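Local coordinates for glutamyl-tRNA synthetase (Methanothermobacter thermautotrophicus, PDB 3AII), which probably catalyses the ATP-dependent attachment of glutamate to its tRNA, being an archaeal glutamyl-tRNA synthetase of the non-discriminating kind, at residues R88-V93 with H121-K126; G92-V97 with G311-E316; A298-Q303 with P315-Y320; L99-N104 with I111-A116. All coordinates share one frame; numbering follows the deposited sequence.

Interaction 1: R88-V93 with H121-K126; sequences RELAGV and HEYARK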
loop_
_atom_site.group_PDB
_atom_site.type_symbol
_atom_site.label_atom_id
_atom_site.label_comp_id
_atom_site.label_asym_id
_atom_site.label_seq_id
_atom_site.Cartn_x
_atom_site.Cartn_y
_atom_site.Cartn_z
ATOM N N ARG A 88 20.723 9.524 2.481
ATOM C CA ARG A 88 21.977 9.959 1.878
ATOM C C ARG A 88 21.753 11.240 1.086
ATOM O O ARG A 88 20.651 11.488 0.594
ATOM C CB ARG A 88 22.527 8.881 0.944
ATOM C CG ARG A 88 22.169 9.110 -0.518
ATOM C CD ARG A 88 22.813 8.087 -1.440
ATOM N NE ARG A 88 24.259 8.017 -1.261
ATOM C CZ ARG A 88 25.084 7.386 -2.089
ATOM N NH1 ARG A 88 24.606 6.775 -3.167
ATOM N NH2 ARG A 88 26.389 7.369 -1.845
ATOM N N GLU A 89 22.798 12.053 0.949
ATOM C CA GLU A 89 22.685 13.296 0.185
ATOM C C GLU A 89 22.496 13.038 -1.308
ATOM O O GLU A 89 23.032 12.081 -1.868
ATOM C CB GLU A 89 23.900 14.206 0.420
ATOM C CG GLU A 89 24.098 14.576 1.882
ATOM C CD GLU A 89 25.295 15.512 2.135
ATOM O OE1 GLU A 89 26.193 15.631 1.277
ATOM O OE2 GLU A 89 25.346 16.114 3.241
ATOM N N LEU A 90 21.716 13.907 -1.939
ATOM C CA LEU A 90 21.510 13.874 -3.381
ATOM C C LEU A 90 22.738 14.442 -4.084
ATOM O O LEU A 90 23.421 15.316 -3.553
ATOM C CB LEU A 90 20.269 14.687 -3.760
ATOM C CG LEU A 90 18.931 13.940 -3.870
ATOM C CD1 LEU A 90 18.975 12.584 -3.201
ATOM C CD2 LEU A 90 17.758 14.770 -3.350
ATOM N N ALA A 91 23.014 13.944 -5.285
ATOM C CA ALA A 91 24.150 14.427 -6.071
ATOM C C ALA A 91 23.728 15.548 -7.006
ATOM O O ALA A 91 22.560 15.666 -7.365
ATOM C CB ALA A 91 24.763 13.308 -6.865
ATOM N N GLY A 92 24.694 16.355 -7.421
ATOM C CA GLY A 92 24.463 17.364 -8.434
ATOM C C GLY A 92 23.375 18.372 -8.132
ATOM O O GLY A 92 22.833 18.976 -9.059
ATOM N N VAL A 93 23.053 18.560 -6.855
ATOM C CA VAL A 93 22.108 19.602 -6.461
ATOM C C VAL A 93 22.626 20.978 -6.875
ATOM O O VAL A 93 23.654 21.438 -6.385
ATOM C CB VAL A 93 21.860 19.611 -4.938
ATOM C CG1 VAL A 93 21.103 20.873 -4.522
ATOM C CG2 VAL A 93 21.098 18.371 -4.522
ATOM N N HIS A 121 8.917 12.404 -0.899
ATOM C CA HIS A 121 8.431 13.431 0.010
ATOM C C HIS A 121 9.510 13.824 1.029
ATOM O O HIS A 121 9.759 15.005 1.246
ATOM C CB HIS A 121 7.159 12.965 0.698
ATOM C CG HIS A 121 6.695 13.876 1.788
ATOM N ND1 HIS A 121 6.372 15.197 1.570
ATOM C CD2 HIS A 121 6.496 13.651 3.109
ATOM C CE1 HIS A 121 5.993 15.749 2.711
ATOM N NE2 HIS A 121 6.061 14.831 3.660
ATOM N N GLU A 122 10.170 12.831 1.621
ATOM C CA GLU A 122 11.267 13.103 2.555
ATOM C C GLU A 122 12.429 13.894 1.942
ATOM O O GLU A 122 13.004 14.755 2.601
ATOM C CB GLU A 122 11.790 11.807 3.191
ATOM C CG GLU A 122 10.798 11.089 4.104
ATOM C CD GLU A 122 10.560 11.815 5.424
ATOM O OE1 GLU A 122 11.428 12.600 5.863
ATOM O OE2 GLU A 122 9.491 11.596 6.028
ATOM N N TYR A 123 12.791 13.609 0.692
ATOM C CA TYR A 123 13.845 14.389 0.050
ATOM C C TYR A 123 13.398 15.807 -0.274
ATOM O O TYR A 123 14.187 16.741 -0.194
ATOM C CB TYR A 123 14.396 13.694 -1.195
ATOM C CG TYR A 123 15.483 12.706 -0.866
ATOM C CD1 TYR A 123 15.254 11.342 -0.935
ATOM C CD2 TYR A 123 16.737 13.145 -0.453
ATOM C CE1 TYR A 123 16.251 10.433 -0.615
ATOM C CE2 TYR A 123 17.735 12.247 -0.132
ATOM C CZ TYR A 123 17.489 10.896 -0.219
ATOM O OH TYR A 123 18.487 10.007 0.100
ATOM N N ALA A 124 12.131 15.972 -0.645
ATOM C CA ALA A 124 11.615 17.311 -0.908
ATOM C C ALA A 124 11.648 18.145 0.376
ATOM O O ALA A 124 11.980 19.333 0.338
ATOM C CB ALA A 124 10.191 17.243 -1.499
ATOM N N ARG A 125 11.327 17.518 1.506
ATOM C CA ARG A 125 11.402 18.205 2.796
ATOM C C ARG A 125 12.847 18.555 3.128
ATOM O O ARG A 125 13.171 19.707 3.416
ATOM C CB ARG A 125 10.824 17.341 3.914
ATOM C CG ARG A 125 9.309 17.321 3.970
ATOM C CD ARG A 125 8.826 17.154 5.408
ATOM N NE ARG A 125 9.475 16.025 6.069
ATOM C CZ ARG A 125 8.858 15.184 6.892
ATOM N NH1 ARG A 125 9.532 14.183 7.442
ATOM N NH2 ARG A 125 7.569 15.340 7.163
ATOM N N LYS A 126 13.703 17.542 3.070
ATOM C CA LYS A 126 15.128 17.707 3.348
ATOM C C LYS A 126 15.758 18.861 2.560
ATOM O O LYS A 126 16.515 19.658 3.117
ATOM C CB LYS A 126 15.862 16.401 3.037
ATOM C CG LYS A 126 17.348 16.394 3.372
ATOM C CD LYS A 126 17.998 15.114 2.853
ATOM C CE LYS A 126 19.143 14.651 3.744
ATOM N NZ LYS A 126 20.207 15.678 3.880
#
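The phenol of Y123 reaches out from helix 111-126 and donates its OH to the backbone oxygen of R88, with OH and O 2.7 Å apart. The donor lies in the carbonyl plane at a C=O...OH angle of 133°, so it uses a lone pair of R88 O, which sits at the edge of the ring. L90 approaches over a face instead. Its CD1 is 3.7 Å from the ring centroid and 28° off the normal, a CH-pi contact displaced toward the rim, where CD1 comes within 3.3 Å of Y123 CE2. The second branch lies on the same side of the ring, beyond its rim, with L90 CD2 3.5 Å from Y123 CD2. The nearly eclipsed chi2 of L90 (17°) goes with both methyls being on that side. With a phenylalanine in place of Y123, the R88 carbonyl would probably be left without this donor, and the start of the loop would be less firmly held to the helix. Further out, the Y127 hydroxyl bonds to L90 N and H289 NE2 to A91 O, which fix the loop around L90, while L99 and L291 pack on Y123. E89 OE2 and K126 NZ stay 5.2 Å apart, too far for a salt bridge. The contact thus combines one directional bond to the main chain with an apolar contact, and needs nothing of the poorly ordered R88 guanidinium.

Interaction 2: G92-V97 with G311-E316; sequences GVKGEV and GWEPPE
G92 and E316 bring the two backbones closest, with their CA atoms 7.2 Å apart; both segments run as irregular chain and no hydrogen bond joins them. G92 has a positive phi of 57° (psi 23°), a region of phi that residues with a side chain tend to avoid, and the contact adds a second reason: a CB placed on G92 would fall 2.6 Å from E316 OE2, a clash. The carboxylate instead rests near the bare alpha carbon, E316 OE2 lying 4.1 Å from G92 CA. A bend at chi2 (-68°) in E316 turns its acid group to that position. The other link is electrostatic and loose. K94 and E313 extend from opposite directions, and K94 NZ stops 4.0 Å from E313 OE2, a long salt bridge whose lysine is poorly ordered. Only 107 Å² is buried in all, consistent with a light surface contact. Around it, G311 ends helix 299-310 in a Schellman motif, and W312 stacks on H283 while P314 and P315 pack against Y307 of that helix. E316 then opens strand 316-318, its backbone bonded to T288 and V290, whereas V97 on the other side leads into strand 98-101 and pairs with R130.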
loop_
_atom_site.group_PDB
_atom_site.type_symbol
_atom_site.label_atom_id
_atom_site.label_comp_id
_atom_site.label_asym_id
_atom_site.label_seq_id
_atom_site.Cartn_x
_atom_site.Cartn_y
_atom_site.Cartn_z
ATOM N N GLY A 92 24.694 16.355 -7.421
ATOM C CA GLY A 92 24.463 17.364 -8.434
ATOM C C GLY A 92 23.375 18.372 -8.132
ATOM O O GLY A 92 22.833 18.976 -9.059
ATOM N N VAL A 93 23.053 18.560 -6.855
ATOM C CA VAL A 93 22.108 19.602 -6.461
ATOM C C VAL A 93 22.626 20.978 -6.875
ATOM O O VAL A 93 23.654 21.438 -6.385
ATOM C CB VAL A 93 21.860 19.611 -4.938
ATOM C CG1 VAL A 93 21.103 20.873 -4.522
ATOM C CG2 VAL A 93 21.098 18.371 -4.522
ATOM N N LYS A 94 21.912 21.628 -7.786
ATOM C CA LYS A 94 22.163 23.021 -8.135
ATOM C C LYS A 94 20.833 23.741 -8.265
ATOM O O LYS A 94 20.012 23.406 -9.122
ATOM C CB LYS A 94 22.984 23.158 -9.420
ATOM C CG LYS A 94 22.470 22.366 -10.605
ATOM C CD LYS A 94 23.292 22.711 -11.833
ATOM C CE LYS A 94 23.333 21.565 -12.825
ATOM N NZ LYS A 94 24.495 21.710 -13.745
ATOM N N GLY A 95 20.618 24.727 -7.400
ATOM C CA GLY A 95 19.338 25.402 -7.339
ATOM C C GLY A 95 18.285 24.505 -6.713
ATOM O O GLY A 95 18.601 23.560 -5.989
ATOM N N GLU A 96 17.027 24.799 -7.008
ATOM C CA GLU A 96 15.912 24.086 -6.407
ATOM C C GLU A 96 15.870 22.603 -6.789
ATOM O O GLU A 96 16.176 22.233 -7.924
ATOM C CB GLU A 96 14.596 24.789 -6.757
ATOM C CG GLU A 96 14.645 25.622 -8.035
ATOM C CD GLU A 96 14.356 27.106 -7.805
ATOM O OE1 GLU A 96 14.112 27.827 -8.802
ATOM O OE2 GLU A 96 14.368 27.554 -6.635
ATOM N N VAL A 97 15.511 21.762 -5.821
ATOM C CA VAL A 97 15.322 20.332 -6.044
ATOM C C VAL A 97 13.851 20.078 -6.382
ATOM O O VAL A 97 12.968 20.593 -5.697
ATOM C CB VAL A 97 15.721 19.524 -4.786
ATOM C CG1 VAL A 97 15.238 18.085 -4.869
ATOM C CG2 VAL A 97 17.240 19.590 -4.569
ATOM N N GLY A 311 18.327 17.708 -27.055
ATOM C CA GLY A 311 19.268 18.685 -26.526
ATOM C C GLY A 311 18.957 19.083 -25.093
ATOM O O GLY A 311 19.104 20.242 -24.707
ATOM N N TRP A 312 18.524 18.108 -24.302
ATOM C CA TRP A 312 18.127 18.339 -22.917
ATOM C C TRP A 312 19.085 17.658 -21.955
ATOM O O TRP A 312 19.558 16.550 -22.208
ATOM C CB TRP A 312 16.741 17.746 -22.670
ATOM C CG TRP A 312 15.603 18.380 -23.418
ATOM C CD1 TRP A 312 15.591 19.578 -24.083
ATOM C CD2 TRP A 312 14.285 17.844 -23.535
ATOM N NE1 TRP A 312 14.339 19.810 -24.610
ATOM C CE2 TRP A 312 13.524 18.756 -24.291
ATOM C CE3 TRP A 312 13.675 16.678 -23.064
ATOM C CZ2 TRP A 312 12.184 18.536 -24.587
ATOM C CZ3 TRP A 312 12.351 16.456 -23.368
ATOM C CH2 TRP A 312 11.620 17.382 -24.125
ATOM N N GLU A 313 19.356 18.305 -20.831
ATOM C CA GLU A 313 20.146 17.666 -19.789
ATOM C C GLU A 313 19.241 16.799 -18.928
ATOM O O GLU A 313 18.236 17.279 -18.403
ATOM C CB GLU A 313 20.835 18.716 -18.923
ATOM C CG GLU A 313 21.768 18.136 -17.879
ATOM C CD GLU A 313 22.505 19.207 -17.108
ATOM O OE1 GLU A 313 22.185 20.401 -17.300
ATOM O OE2 GLU A 313 23.402 18.858 -16.312
ATOM N N PRO A 314 19.604 15.524 -18.759
ATOM C CA PRO A 314 18.765 14.610 -17.983
ATOM C C PRO A 314 18.830 14.938 -16.497
ATOM O O PRO A 314 19.791 15.555 -16.034
ATOM C CB PRO A 314 19.389 13.232 -18.239
ATOM C CG PRO A 314 20.609 13.472 -19.102
ATOM C CD PRO A 314 20.906 14.930 -19.100
ATOM N N PRO A 315 17.810 14.521 -15.743
ATOM C CA PRO A 315 17.865 14.658 -14.281
ATOM C C PRO A 315 18.835 13.651 -13.668
ATOM O O PRO A 315 19.208 12.674 -14.320
ATOM C CB PRO A 315 16.433 14.327 -13.854
ATOM C CG PRO A 315 15.927 13.403 -14.926
ATOM C CD PRO A 315 16.584 13.843 -16.205
ATOM N N GLU A 316 19.251 13.879 -12.426
ATOM C CA GLU A 316 19.966 12.840 -11.703
ATOM C C GLU A 316 19.057 11.624 -11.573
ATOM O O GLU A 316 17.854 11.764 -11.351
ATOM C CB GLU A 316 20.411 13.333 -10.323
ATOM C CG GLU A 316 21.402 14.486 -10.384
ATOM C CD GLU A 316 22.751 14.072 -10.950
ATOM O OE1 GLU A 316 23.139 12.896 -10.771
ATOM O OE2 GLU A 316 23.425 14.924 -11.564
#

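Interaction 3: A298-Q303 with P315-Y320; sequences ANREKQ and PEFIHY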
loop_
_atom_site.group_PDB
_atom_site.type_symbol
_atom_site.label_atom_id
_atom_site.label_comp_id
_atom_site.label_asym_id
_atom_site.label_seq_id
_atom_site.Cartn_x
_atom_site.Cartn_y
_atom_site.Cartn_z
ATOM N N ALA A 298 17.557 -0.211 -17.543
ATOM C CA ALA A 298 16.861 -0.302 -18.820
ATOM C C ALA A 298 16.207 1.028 -19.175
ATOM O O ALA A 298 16.537 1.645 -20.185
ATOM C CB ALA A 298 15.814 -1.412 -18.775
ATOM N N ASN A 299 15.288 1.473 -18.326
ATOM C CA ASN A 299 14.534 2.691 -18.592
ATOM C C ASN A 299 15.402 3.949 -18.693
ATOM O O ASN A 299 15.262 4.724 -19.637
ATOM C CB ASN A 299 13.411 2.871 -17.560
ATOM C CG ASN A 299 12.370 1.762 -17.624
ATOM O OD1 ASN A 299 12.203 1.098 -18.653
ATOM N ND2 ASN A 299 11.658 1.559 -16.517
ATOM N N ARG A 300 16.299 4.159 -17.733
ATOM C CA ARG A 300 17.194 5.313 -17.798
ATOM C C ARG A 300 17.999 5.323 -19.104
ATOM O O ARG A 300 18.106 6.348 -19.776
ATOM C CB ARG A 300 18.148 5.346 -16.602
ATOM C CG ARG A 300 19.313 6.316 -16.779
ATOM C CD ARG A 300 20.226 6.355 -15.555
ATOM N NE ARG A 300 21.496 7.023 -15.844
ATOM C CZ ARG A 300 22.356 7.442 -14.921
ATOM N NH1 ARG A 300 22.091 7.273 -13.630
ATOM N NH2 ARG A 300 23.483 8.039 -15.286
ATOM N N GLU A 301 18.581 4.179 -19.448
ATOM C CA GLU A 301 19.361 4.072 -20.673
ATOM C C GLU A 301 18.531 4.421 -21.912
ATOM O O GLU A 301 19.021 5.051 -22.838
ATOM C CB GLU A 301 19.929 2.658 -20.820
ATOM C CG GLU A 301 21.039 2.313 -19.851
ATOM C CD GLU A 301 21.503 0.877 -20.007
ATOM O OE1 GLU A 301 22.269 0.596 -20.954
ATOM O OE2 GLU A 301 21.096 0.027 -19.185
ATOM N N LYS A 302 17.272 3.994 -21.929
ATOM C CA LYS A 302 16.400 4.298 -23.061
ATOM C C LYS A 302 16.106 5.794 -23.146
ATOM O O LYS A 302 16.200 6.403 -24.212
ATOM C CB LYS A 302 15.093 3.507 -22.948
ATOM C CG LYS A 302 15.283 2.001 -23.039
ATOM C CD LYS A 302 13.966 1.276 -22.812
ATOM C CE LYS A 302 14.117 -0.219 -23.029
ATOM N NZ LYS A 302 12.864 -0.950 -22.680
ATOM N N GLN A 303 15.739 6.384 -22.010
ATOM C CA GLN A 303 15.386 7.798 -21.984
ATOM C C GLN A 303 16.551 8.721 -22.317
ATOM O O GLN A 303 16.369 9.777 -22.926
ATOM C CB GLN A 303 14.815 8.157 -20.614
ATOM C CG GLN A 303 13.565 7.363 -20.267
ATOM C CD GLN A 303 13.037 7.688 -18.884
ATOM O OE1 GLN A 303 12.303 6.899 -18.290
ATOM N NE2 GLN A 303 13.414 8.849 -18.364
ATOM N N PRO A 315 17.810 14.521 -15.743
ATOM C CA PRO A 315 17.865 14.658 -14.281
ATOM C C PRO A 315 18.835 13.651 -13.668
ATOM O O PRO A 315 19.208 12.674 -14.320
ATOM C CB PRO A 315 16.433 14.327 -13.854
ATOM C CG PRO A 315 15.927 13.403 -14.926
ATOM C CD PRO A 315 16.584 13.843 -16.205
ATOM N N GLU A 316 19.251 13.879 -12.426
ATOM C CA GLU A 316 19.966 12.840 -11.703
ATOM C C GLU A 316 19.057 11.624 -11.573
ATOM O O GLU A 316 17.854 11.764 -11.351
ATOM C CB GLU A 316 20.411 13.333 -10.323
ATOM C CG GLU A 316 21.402 14.486 -10.384
ATOM C CD GLU A 316 22.751 14.072 -10.950
ATOM O OE1 GLU A 316 23.139 12.896 -10.771
ATOM O OE2 GLU A 316 23.425 14.924 -11.564
ATOM N N PHE A 317 19.626 10.435 -11.744
ATOM C CA PHE A 317 18.868 9.192 -11.614
ATOM C C PHE A 317 19.353 8.409 -10.405
ATOM O O PHE A 317 20.533 8.086 -10.299
ATOM C CB PHE A 317 19.000 8.330 -12.874
ATOM C CG PHE A 317 18.165 8.803 -14.035
ATOM C CD1 PHE A 317 16.835 8.426 -14.149
ATOM C CD2 PHE A 317 18.717 9.612 -15.022
ATOM C CE1 PHE A 317 16.066 8.857 -15.221
ATOM C CE2 PHE A 317 17.958 10.040 -16.093
ATOM C CZ PHE A 317 16.629 9.663 -16.196
ATOM N N ILE A 318 18.433 8.107 -9.493
ATOM C CA ILE A 318 18.770 7.375 -8.279
ATOM C C ILE A 318 17.848 6.173 -8.123
ATOM O O ILE A 318 16.642 6.323 -7.929
ATOM C CB ILE A 318 18.679 8.284 -7.047
ATOM C CG1 ILE A 318 19.596 9.495 -7.234
ATOM C CG2 ILE A 318 19.048 7.512 -5.785
ATOM C CD1 ILE A 318 19.292 10.648 -6.321
ATOM N N HIS A 319 18.423 4.980 -8.231
ATOM C CA HIS A 319 17.649 3.745 -8.213
ATOM C C HIS A 319 17.950 2.955 -6.943
ATOM O O HIS A 319 19.112 2.766 -6.582
ATOM C CB HIS A 319 17.983 2.890 -9.437
ATOM C CG HIS A 319 17.360 3.377 -10.708
ATOM N ND1 HIS A 319 17.671 4.595 -11.274
ATOM C CD2 HIS A 319 16.455 2.799 -11.535
ATOM C CE1 HIS A 319 16.977 4.752 -12.388
ATOM N NE2 HIS A 319 16.233 3.675 -12.570
ATOM N N TYR A 320 16.903 2.502 -6.265
ATOM C CA TYR A 320 17.094 1.736 -5.039
ATOM C C TYR A 320 16.557 0.314 -5.164
ATOM O O TYR A 320 15.724 0.019 -6.026
ATOM C CB TYR A 320 16.470 2.458 -3.842
ATOM C CG TYR A 320 15.015 2.825 -4.016
ATOM C CD1 TYR A 320 14.636 4.142 -4.254
ATOM C CD2 TYR A 320 14.019 1.861 -3.936
ATOM C CE1 TYR A 320 13.303 4.488 -4.400
ATOM C CE2 TYR A 320 12.684 2.194 -4.089
ATOM C CZ TYR A 320 12.335 3.510 -4.321
ATOM O OH TYR A 320 11.012 3.846 -4.470
#
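NE of R300 is held by a salt bridge to OE2 of E304, one turn further along the same helix, and from that tether the arginine lies across the ring of F317. Its chain is extended from CG to NE, with CG anti to the backbone N (chi1 166°), which lays the methylenes over one ring face. R300 CG stands 3.9 Å from the F317 centroid, a CH-pi contact over the face, displaced somewhat toward the rim, and R300 CD is 3.5 Å from F317 CG. Beyond them the guanidinium passes the root of the ring, with NH1 3.4 Å from F317 CB; its plane is inclined 31° to the ring, so the two are not stacked flat. Q303 comes in at the ring's edge, close to its plane. Q303 NE2 is 4.0 Å from F317 CZ, and the amide stands steeply to the ring, 69° between planes. A hydrogen bond from N275 ND2 to Q303 OE1 helps fix the rotation of that amide. H319, two residues on from F317, also turns toward the helix, but touches lightly, its CE1 4.4 Å from R300 CB. I318 between them turns away from the helix, and its side chain packs on L90 and L291. Strand 316-318 runs parallel to strand 289-291, with V290 bonded to both E316 and I318, and helix 299-310 lies between the two strands in sequence and packs on strand 316-318 through F317: a beta-alpha-beta crossover, as expected in the Rossmann-type catalytic domain of class I synthetases.

Interaction 4: L99-N104 with I111-A116; sequences LRFAPN and IGHARA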
loop_
_atom_site.group_PDB
_atom_site.type_symbol
_atom_site.label_atom_id
_atom_site.label_comp_id
_atom_site.label_asym_id
_atom_site.label_seq_id
_atom_site.Cartn_x
_atom_site.Cartn_y
_atom_site.Cartn_z
ATOM N N LEU A 99 11.252 16.791 -7.323
ATOM C CA LEU A 99 11.078 15.347 -7.386
ATOM C C LEU A 99 9.652 15.050 -7.807
ATOM O O LEU A 99 8.805 15.943 -7.806
ATOM C CB LEU A 99 11.368 14.743 -6.017
ATOM C CG LEU A 99 12.769 15.072 -5.486
ATOM C CD1 LEU A 99 12.675 15.706 -4.100
ATOM C CD2 LEU A 99 13.628 13.823 -5.458
ATOM N N ARG A 100 9.376 13.813 -8.192
ATOM C CA ARG A 100 7.998 13.462 -8.515
ATOM C C ARG A 100 7.644 12.087 -7.974
ATOM O O ARG A 100 8.527 11.253 -7.693
ATOM C CB ARG A 100 7.742 13.542 -10.032
ATOM C CG ARG A 100 8.101 12.268 -10.829
ATOM C CD ARG A 100 9.570 11.926 -10.828
ATOM N NE ARG A 100 9.973 11.369 -12.129
ATOM C CZ ARG A 100 10.074 10.069 -12.396
ATOM N NH1 ARG A 100 9.815 9.151 -11.464
ATOM N NH2 ARG A 100 10.438 9.681 -13.615
ATOM N N PHE A 101 6.344 11.871 -7.776
ATOM C CA PHE A 101 5.813 10.554 -7.435
ATOM C C PHE A 101 4.836 10.284 -8.562
ATOM O O PHE A 101 3.946 11.098 -8.803
ATOM C CB PHE A 101 5.071 10.571 -6.091
ATOM C CG PHE A 101 4.289 9.314 -5.821
ATOM C CD1 PHE A 101 4.918 8.075 -5.829
ATOM C CD2 PHE A 101 2.929 9.365 -5.581
ATOM C CE1 PHE A 101 4.195 6.905 -5.597
ATOM C CE2 PHE A 101 2.191 8.214 -5.354
ATOM C CZ PHE A 101 2.822 6.978 -5.368
ATOM N N ALA A 102 5.018 9.175 -9.273
ATOM C CA ALA A 102 4.318 8.995 -10.558
ATOM C C ALA A 102 3.633 7.640 -10.683
ATOM O O ALA A 102 4.099 6.766 -11.429
ATOM C CB ALA A 102 5.296 9.202 -11.722
ATOM N N PRO A 103 2.505 7.461 -9.980
ATOM C CA PRO A 103 1.797 6.180 -10.010
ATOM C C PRO A 103 0.895 6.057 -11.225
ATOM O O PRO A 103 0.493 7.076 -11.793
ATOM C CB PRO A 103 0.935 6.233 -8.743
ATOM C CG PRO A 103 0.625 7.706 -8.578
ATOM C CD PRO A 103 1.850 8.447 -9.099
ATOM N N ASN A 104 0.578 4.826 -11.614
ATOM C CA ASN A 104 -0.478 4.591 -12.601
ATOM C C ASN A 104 -1.815 4.466 -11.893
ATOM O O ASN A 104 -1.878 4.002 -10.754
ATOM C CB ASN A 104 -0.219 3.304 -13.380
ATOM C CG ASN A 104 1.174 3.243 -13.948
ATOM O OD1 ASN A 104 1.536 4.037 -14.815
ATOM N ND2 ASN A 104 1.969 2.296 -13.463
ATOM N N ILE A 111 1.743 -0.964 -0.540
ATOM C CA ILE A 111 2.971 -0.704 0.210
ATOM C C ILE A 111 4.172 -0.320 -0.648
ATOM O O ILE A 111 4.971 0.542 -0.268
ATOM C CB ILE A 111 3.330 -1.900 1.140
ATOM C CG1 ILE A 111 2.524 -1.814 2.427
ATOM C CG2 ILE A 111 4.809 -1.887 1.483
ATOM C CD1 ILE A 111 2.962 -0.682 3.328
ATOM N N GLY A 112 4.296 -0.941 -1.819
ATOM C CA GLY A 112 5.335 -0.574 -2.763
ATOM C C GLY A 112 5.254 0.890 -3.162
ATOM O O GLY A 112 6.259 1.598 -3.189
ATOM N N HIS A 113 4.048 1.364 -3.455
ATOM C CA HIS A 113 3.875 2.778 -3.770
ATOM C C HIS A 113 4.320 3.627 -2.607
ATOM O O HIS A 113 4.958 4.646 -2.783
ATOM C CB HIS A 113 2.412 3.119 -4.028
ATOM C CG HIS A 113 1.866 2.560 -5.296
ATOM N ND1 HIS A 113 0.916 1.564 -5.321
ATOM C CD2 HIS A 113 2.111 2.883 -6.591
ATOM C CE1 HIS A 113 0.608 1.282 -6.576
ATOM N NE2 HIS A 113 1.315 2.072 -7.365
ATOM N N ALA A 114 3.943 3.220 -1.401
ATOM C CA ALA A 114 4.225 4.038 -0.236
ATOM C C ALA A 114 5.706 4.382 -0.119
ATOM O O ALA A 114 6.056 5.502 0.247
ATOM C CB ALA A 114 3.713 3.353 1.045
ATOM N N ARG A 115 6.578 3.423 -0.428
ATOM C CA ARG A 115 8.013 3.670 -0.389
ATOM C C ARG A 115 8.466 4.823 -1.305
ATOM O O ARG A 115 9.163 5.732 -0.854
ATOM C CB ARG A 115 8.778 2.391 -0.729
ATOM C CG ARG A 115 10.253 2.509 -0.475
ATOM C CD ARG A 115 10.971 1.187 -0.667
ATOM N NE ARG A 115 12.409 1.362 -0.506
ATOM C CZ ARG A 115 13.321 0.509 -0.957
ATOM N NH1 ARG A 115 12.940 -0.583 -1.601
ATOM N NH2 ARG A 115 14.611 0.753 -0.766
ATOM N N ALA A 116 8.083 4.784 -2.581
ATOM C CA ALA A 116 8.435 5.869 -3.506
ATOM C C ALA A 116 7.863 7.200 -3.037
ATOM O O ALA A 116 8.515 8.243 -3.113
ATOM C CB ALA A 116 7.946 5.558 -4.918
HETATM O O HOH W 1 1.831 2.637 -10.099
#
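The F101 ring has P103 CD over one face, 3.7 Å above the plane and offset toward the rim, and A116 CB at its edge, 4.0 Å from F101 CD1. The H113 backbone oxygen approaches the same ring obliquely, 3.7 Å from F101 CE1, with H113 CB near F101 CZ. The imidazole of H113 is met obliquely too, by P103 CB 4.2 Å from its CD2, while a water lies at its edge in the ring plane. The F101 and H113 side chains cross at about a right angle. With chi1 at 169° the F101 ring swings away from its own backbone N toward the first turns of the helix, where A117 adds a further contact. Were F101 replaced by an alanine, the P103 ring and the A116 methyl would probably lose their common partner, and the helix start would be less well seated on the strand. These residues join strand 98-101 to helix 111-126, the first half of a beta-alpha-beta unit completed by strand 130-135, whose L133 packs on both F101 and P103. P103, N104 and I111 to H113 belong to the predicted HIGH region, the class I signature associated with ATP binding, and the fit of strand, loop and helix start here agrees with that motif. Within it, the backbone N of H110 bonds to H113 ND1, which helps set the rotation of the imidazole. The other ring nitrogen, H113 NE2, lies 2.8 Å from the water oxygen, and the same water accepts a hydrogen bond from N104 N at 2.9 Å.

How the interactions relate
From the N terminus, residues 88-93 open interaction 1, which closes at helix 111-126. Interaction 4, the short closure between strand 98-101 and the start of that helix, lies wholly within this loop. Interaction 2 shares G92 and V93, starting from the same stretch as interaction 1 but closing far later, at 311-316, so it also encloses interaction 4. Interaction 3 opens at 298, well after interactions 1 and 4 have closed, and ends on the stretch where interaction 2 ends, sharing P315 and E316. In space the pieces meet again: L90 CD1 packs on I318 CD1, Y123 and A124 on L99, and Y320 on R115 and A116, tying the N-terminal segment, first helix and strand 316-318 together.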